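DNA-dependent metalloprotease WSS1 homolog 2 (Schizosaccharomyces pombe, PDB 5JIG) probably cleaves DNA-binding proteins as a zinc- and DNA-dependent endopeptidase in the repair of toxic DNA-protein crosslinks, its WLM protease domain being the part described here. Local coordinates at residues E98-V103 with S109-L114; T31-I36 with T90-L95; G64-H67 with H72-L75. All coordinates share one frame; numbering follows the deposited sequence.

Contact 1. Residues E98-V103 with S109-L114; sequences ELTHNV and SSFWEL. With NI (nickel (II) ion), chain B.
CG of F111 stands anti to the backbone N (chi1 178°), which carries the phenyl group out of helix 109-122 to T100 and H101; T100 turns its methyl group to meet it, with CG2 likewise anti to its own nitrogen. The methyl lies over one face of the phenyl ring, CG2 of T100 standing 3.6 Å from the centroid of the F111 ring in a CH-pi contact. The same carbon comes within 3.4 Å of the carbonyl oxygen O of F111. H101 meets the neighbouring rim atom: CE1 of F111 sits over the centre of the imidazole, 3.4 Å from CE1 of H101, with the two planes inclined at 46°, an oblique pairing. NE2 of H101 binds the nickel ion at 2.1 Å, beside two waters. On the far side of the imidazole, ND1 donates to the backbone oxygen of H104. H97 and H101 are the two histidines of the HExxH motif, and H107, farther along the chain, is the third protein ligand; nickel occupies the site of the catalytic zinc, and E98 is the predicted active-site residue. With an alanine at F111 the phenyl cover over H101 is gone, and the metal-binding ring is likely to tilt more freely while the T100 methyl loses its aromatic partner. Farther from the metal, CD2 of L114 packs 4.1 Å from CG2 of V103. T100 OG1 bonds back to the I96 carbonyl, while F115 and L118 extend the packing of helix 109-122 on T100, and H40 of helix 31-40 touches both V103 and L114.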
loop_
_atom_site.group_PDB
_atom_site.type_symbol
_atom_site.label_atom_id
_atom_site.label_comp_id
_atom_site.label_asym_id
_atom_site.label_seq_id
_atom_site.Cartn_x
_atom_site.Cartn_y
_atom_site.Cartn_z
ATOM N N GLU A 98 4.316 -2.560 3.936
ATOM C CA GLU A 98 5.295 -2.212 2.920
ATOM C C GLU A 98 5.841 -0.794 3.105
ATOM O O GLU A 98 7.056 -0.589 2.932
ATOM C CB GLU A 98 4.780 -2.411 1.507
ATOM C CG GLU A 98 4.190 -3.788 1.195
ATOM C CD GLU A 98 4.907 -4.949 1.631
ATOM O OE1 GLU A 98 6.127 -4.871 1.847
ATOM O OE2 GLU A 98 4.214 -6.004 1.738
ATOM N N LEU A 99 5.020 0.153 3.452
ATOM C CA LEU A 99 5.521 1.504 3.704
ATOM C C LEU A 99 6.526 1.533 4.851
ATOM O O LEU A 99 7.487 2.301 4.820
ATOM C CB LEU A 99 4.367 2.450 3.988
ATOM C CG LEU A 99 3.516 2.821 2.760
ATOM C CD1 LEU A 99 2.257 3.519 3.209
ATOM C CD2 LEU A 99 4.281 3.720 1.785
ATOM N N THR A 100 6.304 0.704 5.885
ATOM C CA THR A 100 7.218 0.633 7.002
ATOM C C THR A 100 8.612 0.243 6.550
ATOM O O THR A 100 9.630 0.681 7.098
ATOM C CB THR A 100 6.658 -0.355 8.062
ATOM O OG1 THR A 100 5.367 0.029 8.476
ATOM C CG2 THR A 100 7.507 -0.348 9.310
ATOM N N HIS A 101 8.709 -0.598 5.514
ATOM C CA HIS A 101 9.957 -0.992 4.906
ATOM C C HIS A 101 10.668 0.162 4.168
ATOM O O HIS A 101 11.824 0.001 3.762
ATOM C CB HIS A 101 9.796 -2.148 3.936
ATOM C CG HIS A 101 9.574 -3.495 4.586
ATOM N ND1 HIS A 101 10.456 -4.052 5.476
ATOM C CD2 HIS A 101 8.645 -4.441 4.330
ATOM C CE1 HIS A 101 10.027 -5.273 5.762
ATOM N NE2 HIS A 101 8.945 -5.562 5.078
ATOM N N ASN A 102 10.053 1.328 4.035
ATOM C CA ASN A 102 10.806 2.507 3.599
ATOM C C ASN A 102 11.901 2.841 4.588
ATOM O O ASN A 102 12.904 3.459 4.193
ATOM C CB ASN A 102 9.919 3.700 3.408
ATOM C CG ASN A 102 9.012 3.608 2.191
ATOM O OD1 ASN A 102 9.152 2.724 1.353
ATOM N ND2 ASN A 102 8.080 4.537 2.063
ATOM N N VAL A 103 11.715 2.485 5.877
ATOM C CA VAL A 103 12.619 2.827 6.962
ATOM C C VAL A 103 13.319 1.609 7.472
ATOM O O VAL A 103 14.531 1.653 7.727
ATOM C CB VAL A 103 11.817 3.542 8.109
ATOM C CG1 VAL A 103 12.699 3.940 9.298
ATOM C CG2 VAL A 103 11.079 4.749 7.564
ATOM N N SER A 109 11.957 -5.170 16.184
ATOM C CA SER A 109 11.139 -4.383 17.057
ATOM C C SER A 109 10.891 -2.967 16.552
ATOM O O SER A 109 9.835 -2.431 16.789
ATOM C CB SER A 109 11.800 -4.332 18.431
ATOM O OG SER A 109 11.850 -5.605 19.058
ATOM N N SER A 110 11.860 -2.362 15.896
ATOM C CA SER A 110 11.690 -1.043 15.380
ATOM C C SER A 110 10.651 -0.989 14.226
ATOM O O SER A 110 9.842 -0.096 14.206
ATOM C CB SER A 110 13.039 -0.485 14.916
ATOM O OG SER A 110 13.890 -0.343 16.007
ATOM N N PHE A 111 10.753 -2.000 13.382
ATOM C CA PHE A 111 9.734 -2.173 12.316
ATOM C C PHE A 111 8.372 -2.223 12.896
ATOM O O PHE A 111 7.484 -1.481 12.506
ATOM C CB PHE A 111 10.078 -3.427 11.497
ATOM C CG PHE A 111 9.045 -3.729 10.393
ATOM C CD1 PHE A 111 9.261 -3.363 9.078
ATOM C CD2 PHE A 111 7.830 -4.378 10.693
ATOM C CE1 PHE A 111 8.265 -3.551 8.115
ATOM C CE2 PHE A 111 6.846 -4.566 9.740
ATOM C CZ PHE A 111 7.075 -4.143 8.460
ATOM N N TRP A 112 8.144 -3.145 13.883
ATOM C CA TRP A 112 6.788 -3.319 14.358
ATOM C C TRP A 112 6.304 -2.132 15.189
ATOM O O TRP A 112 5.106 -1.822 15.174
ATOM C CB TRP A 112 6.635 -4.653 15.079
ATOM C CG TRP A 112 6.731 -5.820 14.160
ATOM C CD1 TRP A 112 7.716 -6.770 14.129
ATOM C CD2 TRP A 112 5.828 -6.149 13.104
ATOM N NE1 TRP A 112 7.496 -7.654 13.124
ATOM C CE2 TRP A 112 6.335 -7.316 12.486
ATOM C CE3 TRP A 112 4.621 -5.612 12.625
ATOM C CZ2 TRP A 112 5.674 -7.923 11.422
ATOM C CZ3 TRP A 112 3.988 -6.227 11.565
ATOM C CH2 TRP A 112 4.511 -7.344 10.979
ATOM N N GLU A 113 7.204 -1.424 15.888
ATOM C CA GLU A 113 6.812 -0.232 16.578
ATOM C C GLU A 113 6.249 0.826 15.580
ATOM O O GLU A 113 5.171 1.391 15.788
ATOM C CB GLU A 113 8.009 0.318 17.367
ATOM C CG GLU A 113 7.743 1.611 18.070
ATOM C CD GLU A 113 8.991 2.186 18.752
ATOM O OE1 GLU A 113 8.941 2.441 19.909
ATOM O OE2 GLU A 113 10.080 2.265 18.121
ATOM N N LEU A 114 7.007 1.073 14.524
ATOM C CA LEU A 114 6.554 2.021 13.532
ATOM C C LEU A 114 5.280 1.522 12.833
ATOM O O LEU A 114 4.362 2.288 12.651
ATOM C CB LEU A 114 7.645 2.284 12.506
ATOM C CG LEU A 114 7.259 3.383 11.482
ATOM C CD1 LEU A 114 6.882 4.689 12.062
ATOM C CD2 LEU A 114 8.373 3.522 10.439
HETATM NI NI NI B . 7.913 -7.358 4.992
HETATM O O HOH W 1 9.441 -8.267 3.809
HETATM O O HOH W 2 6.825 -9.189 4.553
#

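Contact 2. Residues T31-I36 with T90-L95; sequences TGIKKI and TVKSTL
G32 is the first residue of helix 31-40 to meet helix 88-100, its CA lying 4.3 Å from NZ of K92. Having no side chain, G32 lets the lysine end pass close to its backbone. K92 reaches this place fully extended, CG anti to the backbone N (chi1 176°) and every later torsion also near 180°; its NZ forms a salt bridge with D30 and a hydrogen bond to the carbonyl oxygen of A122. K92 thus links the start of helix 31-40 to the end of helix 109-122. The two helical segments run almost parallel, at 7°, with their axes 11.3 Å apart, a wide spacing spanned by the extended K92 and by the meeting of I33 with L95; helix 88-100 is the one that bears the HExxH motif of the metalloprotease domain. I33 follows and carries the apolar part of the contact. Its CD1 lies 4.2 Å from CG of K92, the two chains passing in opposite directions, and 3.9 Å from CD2 of L95. L95 also touches I73 and L75 of the sheet and L27 of helix 17-29, while I36, a turn on, touches L118 and E121 of helix 109-122.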
loop_
_atom_site.group_PDB
_atom_site.type_symbol
_atom_site.label_atom_id
_atom_site.label_comp_id
_atom_site.label_asym_id
_atom_site.label_seq_id
_atom_site.Cartn_x
_atom_site.Cartn_y
_atom_site.Cartn_z
ATOM N N THR A 31 -7.688 8.269 3.106
ATOM C CA THR A 31 -7.278 9.360 3.944
ATOM C C THR A 31 -6.234 8.989 5.004
ATOM O O THR A 31 -5.415 9.814 5.394
ATOM C CB THR A 31 -8.500 10.047 4.546
ATOM O OG1 THR A 31 -9.274 9.067 5.204
ATOM C CG2 THR A 31 -9.341 10.717 3.531
ATOM N N GLY A 32 -6.302 7.759 5.474
ATOM C CA GLY A 32 -5.321 7.264 6.421
ATOM C C GLY A 32 -3.963 7.026 5.800
ATOM O O GLY A 32 -2.932 7.369 6.379
ATOM N N ILE A 33 -3.933 6.448 4.616
ATOM C CA ILE A 33 -2.683 6.296 3.872
ATOM C C ILE A 33 -2.064 7.646 3.554
ATOM O O ILE A 33 -0.872 7.865 3.730
ATOM C CB ILE A 33 -2.916 5.444 2.595
ATOM C CG1 ILE A 33 -3.345 4.018 2.906
ATOM C CG2 ILE A 33 -1.694 5.473 1.679
ATOM C CD1 ILE A 33 -2.339 3.193 3.707
ATOM N N LYS A 34 -2.889 8.599 3.119
ATOM C CA LYS A 34 -2.372 9.953 2.841
ATOM C C LYS A 34 -1.806 10.570 4.107
ATOM O O LYS A 34 -0.742 11.216 4.047
ATOM C CB LYS A 34 -3.463 10.808 2.221
ATOM C CG LYS A 34 -3.880 10.470 0.852
ATOM C CD LYS A 34 -5.011 11.310 0.326
ATOM C CE LYS A 34 -4.512 12.480 -0.349
ATOM N NZ LYS A 34 -5.467 12.809 -1.499
ATOM N N LYS A 35 -2.480 10.385 5.253
ATOM C CA LYS A 35 -1.991 10.957 6.494
ATOM C C LYS A 35 -0.619 10.475 6.843
ATOM O O LYS A 35 0.229 11.265 7.218
ATOM C CB LYS A 35 -3.007 10.621 7.632
ATOM C CG LYS A 35 -2.733 11.278 8.933
ATOM C CD LYS A 35 -3.288 12.648 8.969
ATOM C CE LYS A 35 -3.166 13.274 10.352
ATOM N NZ LYS A 35 -2.669 14.633 10.327
ATOM N N ILE A 36 -0.384 9.152 6.738
ATOM C CA ILE A 36 0.914 8.655 7.087
ATOM C C ILE A 36 1.987 9.006 6.045
ATOM O O ILE A 36 3.156 9.216 6.422
ATOM C CB ILE A 36 0.923 7.160 7.442
ATOM C CG1 ILE A 36 0.476 6.280 6.298
ATOM C CG2 ILE A 36 0.112 6.956 8.702
ATOM C CD1 ILE A 36 0.636 4.790 6.555
ATOM N N THR A 90 -7.438 -5.912 4.894
ATOM C CA THR A 90 -6.237 -6.680 4.870
ATOM C C THR A 90 -5.187 -6.082 3.941
ATOM O O THR A 90 -4.006 -5.992 4.293
ATOM C CB THR A 90 -6.573 -8.146 4.497
ATOM O OG1 THR A 90 -7.564 -8.641 5.451
ATOM C CG2 THR A 90 -5.397 -9.052 4.485
ATOM N N VAL A 91 -5.617 -5.679 2.752
ATOM C CA VAL A 91 -4.668 -5.073 1.803
ATOM C C VAL A 91 -4.143 -3.751 2.281
ATOM O O VAL A 91 -2.937 -3.470 2.150
ATOM C CB VAL A 91 -5.308 -5.001 0.399
ATOM C CG1 VAL A 91 -4.388 -4.234 -0.567
ATOM C CG2 VAL A 91 -5.584 -6.411 -0.127
ATOM N N LYS A 92 -4.989 -2.915 2.870
ATOM C CA LYS A 92 -4.510 -1.661 3.447
ATOM C C LYS A 92 -3.424 -1.916 4.487
ATOM O O LYS A 92 -2.426 -1.198 4.532
ATOM C CB LYS A 92 -5.684 -0.858 4.010
ATOM C CG LYS A 92 -5.257 0.420 4.720
ATOM C CD LYS A 92 -6.414 1.264 5.159
ATOM C CE LYS A 92 -5.999 2.401 6.041
ATOM N NZ LYS A 92 -7.055 3.375 6.312
ATOM N N SER A 93 -3.629 -2.896 5.341
ATOM C CA SER A 93 -2.627 -3.203 6.344
ATOM C C SER A 93 -1.345 -3.736 5.726
ATOM O O SER A 93 -0.249 -3.393 6.184
ATOM C CB SER A 93 -3.191 -4.216 7.347
ATOM O OG SER A 93 -2.250 -4.465 8.371
ATOM N N THR A 94 -1.429 -4.545 4.681
ATOM C CA THR A 94 -0.250 -4.941 3.930
ATOM C C THR A 94 0.470 -3.724 3.337
ATOM O O THR A 94 1.694 -3.632 3.397
ATOM C CB THR A 94 -0.575 -5.973 2.863
ATOM O OG1 THR A 94 -1.064 -7.151 3.495
ATOM C CG2 THR A 94 0.602 -6.287 1.963
ATOM N N LEU A 95 -0.271 -2.764 2.829
ATOM C CA LEU A 95 0.360 -1.534 2.312
ATOM C C LEU A 95 1.112 -0.807 3.409
ATOM O O LEU A 95 2.221 -0.309 3.198
ATOM C CB LEU A 95 -0.666 -0.645 1.633
ATOM C CG LEU A 95 -0.122 0.688 1.087
ATOM C CD1 LEU A 95 1.069 0.509 0.159
ATOM C CD2 LEU A 95 -1.247 1.448 0.401
#

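Contact 3. Residues G64-H67 with H72-L75; sequences GLNH and HIEL
L65 and E74 form a hydrogen-bonded pair in the antiparallel hairpin of strands 64-67 and 72-76. The backbone ladder has N of L65 giving its hydrogen to O of E74 at 2.9 Å and N of E74 returning one to O of L65 at 3.0 Å. At the turn end the pair H67 and H72 is less even: N of H67 reaches O of H72 at 2.8 Å, almost straight along the carbonyl, whereas the return bond from H72 N is weak. CA-H...O contacts supplement the ladder, from CA of G64 to O of E74 and from CA of I73 to O of L65.

The polar side-chain bond runs diagonally between strands. NE2 of H67 donates to OE2 of E74 at 2.7 Å, with an N-H...O angle of 162°. The oxygen lies in the imidazole plane and is approached on its anti side, 26° out of the carboxylate plane. H67 CG is anti to the carbonyl carbon (chi1 -52°), which swings the ring across toward the neighbouring strand. H72 lies alongside, its ND1 3.6 Å from CD2 of H67 and its NE2 bonded to S48.

Van der Waals contacts lie on both faces. Beside the H67-E74 bond, CD1 of L65 packs 3.6 Å from CD of E74. On the opposite face, the N66 amide lies against the CG1 and CD1 carbons of I73, while its ND2 bonds to the backbone oxygen of E98 and to OD1 of N102.

The ladder holds strand 64-67 to the sheet, and N66 joins it to the stretch that carries E98 and N102. The carboxylate of E74 would be expected to stabilise a positive charge on H67, whereas the amide of N66, a neutral donor, adds a second bond to the E98 carbonyl oxygen, which also takes a weak bond from H101 N.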
loop_
_atom_site.group_PDB
_atom_site.type_symbol
_atom_site.label_atom_id
_atom_site.label_comp_id
_atom_site.label_asym_id
_atom_site.label_seq_id
_atom_site.Cartn_x
_atom_site.Cartn_y
_atom_site.Cartn_z
ATOM N N GLY A 64 2.794 -8.602 -0.404
ATOM C CA GLY A 64 3.266 -7.299 -0.800
ATOM C C GLY A 64 4.774 -7.329 -0.937
ATOM O O GLY A 64 5.415 -8.283 -0.513
ATOM N N LEU A 65 5.299 -6.277 -1.551
ATOM C CA LEU A 65 6.728 -6.094 -1.775
ATOM C C LEU A 65 7.064 -4.617 -1.648
ATOM O O LEU A 65 6.293 -3.773 -2.040
ATOM C CB LEU A 65 7.113 -6.508 -3.223
ATOM C CG LEU A 65 6.900 -7.921 -3.560
ATOM C CD1 LEU A 65 6.936 -8.153 -5.101
ATOM C CD2 LEU A 65 7.916 -8.787 -2.863
ATOM N N ASN A 66 8.276 -4.337 -1.148
ATOM C CA ASN A 66 8.828 -3.005 -1.194
ATOM C C ASN A 66 10.217 -3.103 -1.812
ATOM O O ASN A 66 11.119 -3.688 -1.217
ATOM C CB ASN A 66 8.925 -2.397 0.186
ATOM C CG ASN A 66 9.490 -0.990 0.151
ATOM O OD1 ASN A 66 10.400 -0.737 -0.644
ATOM N ND2 ASN A 66 8.955 -0.073 0.936
ATOM N N HIS A 67 10.350 -2.596 -3.025
ATOM C CA HIS A 67 11.626 -2.604 -3.731
ATOM C C HIS A 67 12.382 -1.292 -3.483
ATOM O O HIS A 67 11.875 -0.206 -3.749
ATOM C CB HIS A 67 11.442 -2.810 -5.215
ATOM C CG HIS A 67 10.624 -3.987 -5.567
ATOM N ND1 HIS A 67 10.970 -5.270 -5.196
ATOM C CD2 HIS A 67 9.503 -4.070 -6.286
ATOM C CE1 HIS A 67 10.054 -6.081 -5.698
ATOM N NE2 HIS A 67 9.156 -5.384 -6.363
ATOM N N HIS A 72 9.322 1.326 -5.405
ATOM C CA HIS A 72 8.196 0.598 -5.988
ATOM C C HIS A 72 7.620 -0.322 -4.916
ATOM O O HIS A 72 8.349 -1.119 -4.354
ATOM C CB HIS A 72 8.707 -0.208 -7.200
ATOM C CG HIS A 72 7.678 -1.027 -7.898
ATOM N ND1 HIS A 72 8.001 -1.969 -8.851
ATOM C CD2 HIS A 72 6.312 -1.046 -7.874
ATOM C CE1 HIS A 72 6.875 -2.483 -9.345
ATOM N NE2 HIS A 72 5.831 -1.933 -8.778
ATOM N N ILE A 73 6.314 -0.169 -4.660
ATOM C CA ILE A 73 5.602 -1.088 -3.778
ATOM C C ILE A 73 4.614 -1.889 -4.633
ATOM O O ILE A 73 3.962 -1.321 -5.525
ATOM C CB ILE A 73 4.919 -0.324 -2.625
ATOM C CG1 ILE A 73 5.993 0.185 -1.678
ATOM C CG2 ILE A 73 3.889 -1.189 -1.915
ATOM C CD1 ILE A 73 5.489 1.114 -0.575
ATOM N N GLU A 74 4.534 -3.183 -4.353
ATOM C CA GLU A 74 3.583 -4.064 -5.014
ATOM C C GLU A 74 2.645 -4.663 -3.962
ATOM O O GLU A 74 3.048 -4.919 -2.818
ATOM C CB GLU A 74 4.197 -5.190 -5.789
ATOM C CG GLU A 74 5.361 -4.804 -6.656
ATOM C CD GLU A 74 5.759 -5.863 -7.635
ATOM O OE1 GLU A 74 4.878 -6.623 -8.095
ATOM O OE2 GLU A 74 6.977 -5.919 -7.949
ATOM N N LEU A 75 1.387 -4.882 -4.358
ATOM C CA LEU A 75 0.375 -5.458 -3.463
ATOM C C LEU A 75 -0.386 -6.532 -4.218
ATOM O O LEU A 75 -0.883 -6.305 -5.322
ATOM C CB LEU A 75 -0.657 -4.402 -3.050
ATOM C CG LEU A 75 -0.108 -3.215 -2.270
ATOM C CD1 LEU A 75 -1.203 -2.192 -2.151
ATOM C CD2 LEU A 75 0.439 -3.611 -0.899
#

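In the fold
From the N terminus the chain lays down strand 6-10 and helix 17-29 before entering helix 31-40, where contact 2 opens; it closes only when helix 88-100 returns to I33, spanning 53 intervening residues. Within this long loop come strand 44-50 and then contact 3, nested as a short hairpin that places strand 64-67 at the border of the sheet. Contact 1 comes afterwards, in series, closing the brief excursion from the end of helix 88-100 into helix 109-122. Helix 88-100 therefore serves contacts 1 and 2, L99 meeting I36 between them. The hairpin meets the same helix at two places, G64 against E98 of contact 1 and both G64 and L75 against T94 of contact 2.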